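Local structure of putative endonuclease/exonuclease/phosphatase family protein (Bacteroides vulgatus ATCC 8482, 3G6S) at residues 155-159 / 188-192. The protein probably acts as a metal-dependent phosphodiesterase of the endonuclease/exonuclease/phosphatase family, perhaps a nuclease. Residues are numbered along the deposited sequence.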
loop_
_atom_site.group_PDB
_atom_site.type_symbol
_atom_site.label_atom_id
_atom_site.label_comp_id
_atom_site.label_asym_id
_atom_site.label_seq_id
_atom_site.Cartn_x
_atom_site.Cartn_y
_atom_site.Cartn_z
ATOM N N ILE A 155 8.627 -5.800 10.095
ATOM C CA ILE A 155 9.036 -7.197 10.125
ATOM C C ILE A 155 8.687 -7.828 11.467
ATOM O O ILE A 155 8.117 -8.918 11.511
ATOM C CB ILE A 155 10.553 -7.366 9.861
ATOM C CG1 ILE A 155 10.881 -6.962 8.420
ATOM C CG2 ILE A 155 10.969 -8.810 10.102
ATOM C CD1 ILE A 155 12.310 -7.251 7.996
ATOM N N ARG A 156 9.003 -7.143 12.561
ATOM C CA ARG A 156 8.692 -7.672 13.893
ATOM C C ARG A 156 7.195 -7.868 14.136
ATOM O O ARG A 156 6.802 -8.735 14.913
ATOM C CB ARG A 156 9.260 -6.757 14.981
ATOM C CG ARG A 156 10.770 -6.629 14.963
ATOM C CD ARG A 156 11.268 -6.195 16.327
ATOM N NE ARG A 156 10.709 -4.911 16.742
ATOM C CZ ARG A 156 11.146 -3.729 16.310
ATOM N NH1 ARG A 156 12.154 -3.669 15.447
ATOM N NH2 ARG A 156 10.577 -2.610 16.744
ATOM N N LYS A 157 6.368 -7.059 13.476
ATOM C CA LYS A 157 4.921 -7.156 13.632
ATOM C C LYS A 157 4.361 -8.297 12.788
ATOM O O LYS A 157 3.357 -8.908 13.151
ATOM C CB LYS A 157 4.255 -5.845 13.227
ATOM C CG LYS A 157 4.795 -4.628 13.977
ATOM C CD LYS A 157 4.420 -4.630 15.461
ATOM C CE LYS A 157 2.927 -4.389 15.654
ATOM N NZ LYS A 157 2.560 -4.192 17.081
ATOM N N ILE A 158 5.005 -8.581 11.657
ATOM C CA ILE A 158 4.553 -9.668 10.806
ATOM C C ILE A 158 4.845 -10.984 11.512
ATOM O O ILE A 158 4.020 -11.899 11.482
ATOM C CB ILE A 158 5.261 -9.672 9.438
ATOM C CG1 ILE A 158 4.740 -8.526 8.571
ATOM C CG2 ILE A 158 5.030 -11.003 8.739
ATOM C CD1 ILE A 158 5.575 -8.312 7.279
ATOM N N LYS A 159 6.009 -11.082 12.153
ATOM C CA LYS A 159 6.363 -12.311 12.857
ATOM C C LYS A 159 5.532 -12.469 14.123
ATOM O O LYS A 159 5.268 -13.586 14.566
ATOM C CB LYS A 159 7.851 -12.329 13.222
ATOM C CG LYS A 159 8.782 -12.202 12.032
ATOM C CD LYS A 159 10.195 -12.657 12.356
ATOM C CE LYS A 159 10.861 -11.812 13.419
ATOM N NZ LYS A 159 12.265 -12.277 13.634
ATOM N N ASN A 188 17.152 -8.687 5.124
ATOM C CA ASN A 188 16.971 -9.010 6.528
ATOM C C ASN A 188 16.832 -10.519 6.713
ATOM O O ASN A 188 16.417 -11.233 5.799
ATOM C CB ASN A 188 15.729 -8.294 7.053
ATOM C CG ASN A 188 15.517 -8.493 8.534
ATOM O OD1 ASN A 188 14.972 -9.507 8.968
ATOM N ND2 ASN A 188 15.956 -7.522 9.325
ATOM N N GLU A 189 17.199 -10.995 7.899
ATOM C CA GLU A 189 17.116 -12.412 8.238
ATOM C C GLU A 189 15.714 -12.945 7.905
ATOM O O GLU A 189 15.553 -14.107 7.541
ATOM C CB GLU A 189 17.439 -12.574 9.718
ATOM C CG GLU A 189 17.525 -13.991 10.218
ATOM C CD GLU A 189 18.156 -14.049 11.596
ATOM O OE1 GLU A 189 17.666 -13.347 12.514
ATOM O OE2 GLU A 189 19.144 -14.797 11.763
ATOM N N PHE A 190 14.705 -12.088 8.044
ATOM C CA PHE A 190 13.327 -12.436 7.702
ATOM C C PHE A 190 13.222 -11.968 6.249
ATOM O O PHE A 190 13.144 -10.766 5.975
ATOM C CB PHE A 190 12.351 -11.676 8.609
ATOM C CG PHE A 190 10.899 -11.977 8.345
ATOM C CD1 PHE A 190 10.198 -11.289 7.361
ATOM C CD2 PHE A 190 10.229 -12.951 9.082
ATOM C CE1 PHE A 190 8.846 -11.568 7.112
ATOM C CE2 PHE A 190 8.874 -13.244 8.844
ATOM C CZ PHE A 190 8.182 -12.554 7.862
ATOM N N VAL A 191 13.270 -12.933 5.331
ATOM C CA VAL A 191 13.231 -12.676 3.894
ATOM C C VAL A 191 11.941 -12.053 3.383
ATOM O O VAL A 191 10.836 -12.474 3.733
ATOM C CB VAL A 191 13.492 -13.972 3.078
ATOM C CG1 VAL A 191 13.469 -13.667 1.582
ATOM C CG2 VAL A 191 14.840 -14.572 3.463
HETATM N N MSE A 192 12.112 -11.040 2.539
HETATM C CA MSE A 192 11.016 -10.307 1.917
HETATM C C MSE A 192 11.442 -10.053 0.486
HETATM O O MSE A 192 12.448 -9.390 0.239
HETATM C CB MSE A 192 10.800 -8.980 2.637
HETATM C CG MSE A 192 10.298 -9.142 4.051
HETATM SE SE MSE A 192 8.401 -8.810 4.177
HETATM C CE MSE A 192 8.509 -7.174 5.188
#
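Ile155, on helix 144-161, reaches into the loop that follows helix 180-186 and touches three of its residues: CD1 lies 3.5 Å from CG of Asn188, CG2 is 3.5 Å from CB of Phe190, and CG1 is 4.0 Å from CE of selenomethionine Met192. Asn188 also shapes the loop, since its OD1 accepts a hydrogen bond from N of Phe190 (2.8 Å), an Asx turn spanning Asn188 to Phe190. One turn further along the helix, Ile158 sets CG2 3.6 Å from CZ of Phe190 and CD1 3.8 Å from CE of Met192; Ile158 and Met192 both also touch Val169 of strand 167-172. Lys159 brings its aliphatic chain up to the Phe190 ring at an oblique angle, Lys159 CD 3.3 Å from Phe190 CD2, at the exposed border of the contact. The helix and the loop leading into edge strand 193-194 thus pack together over the sheet containing strand 167-172, consistent with the helical layer outside a sheet in the four-layered α/β sandwich of the DNase I-like fold.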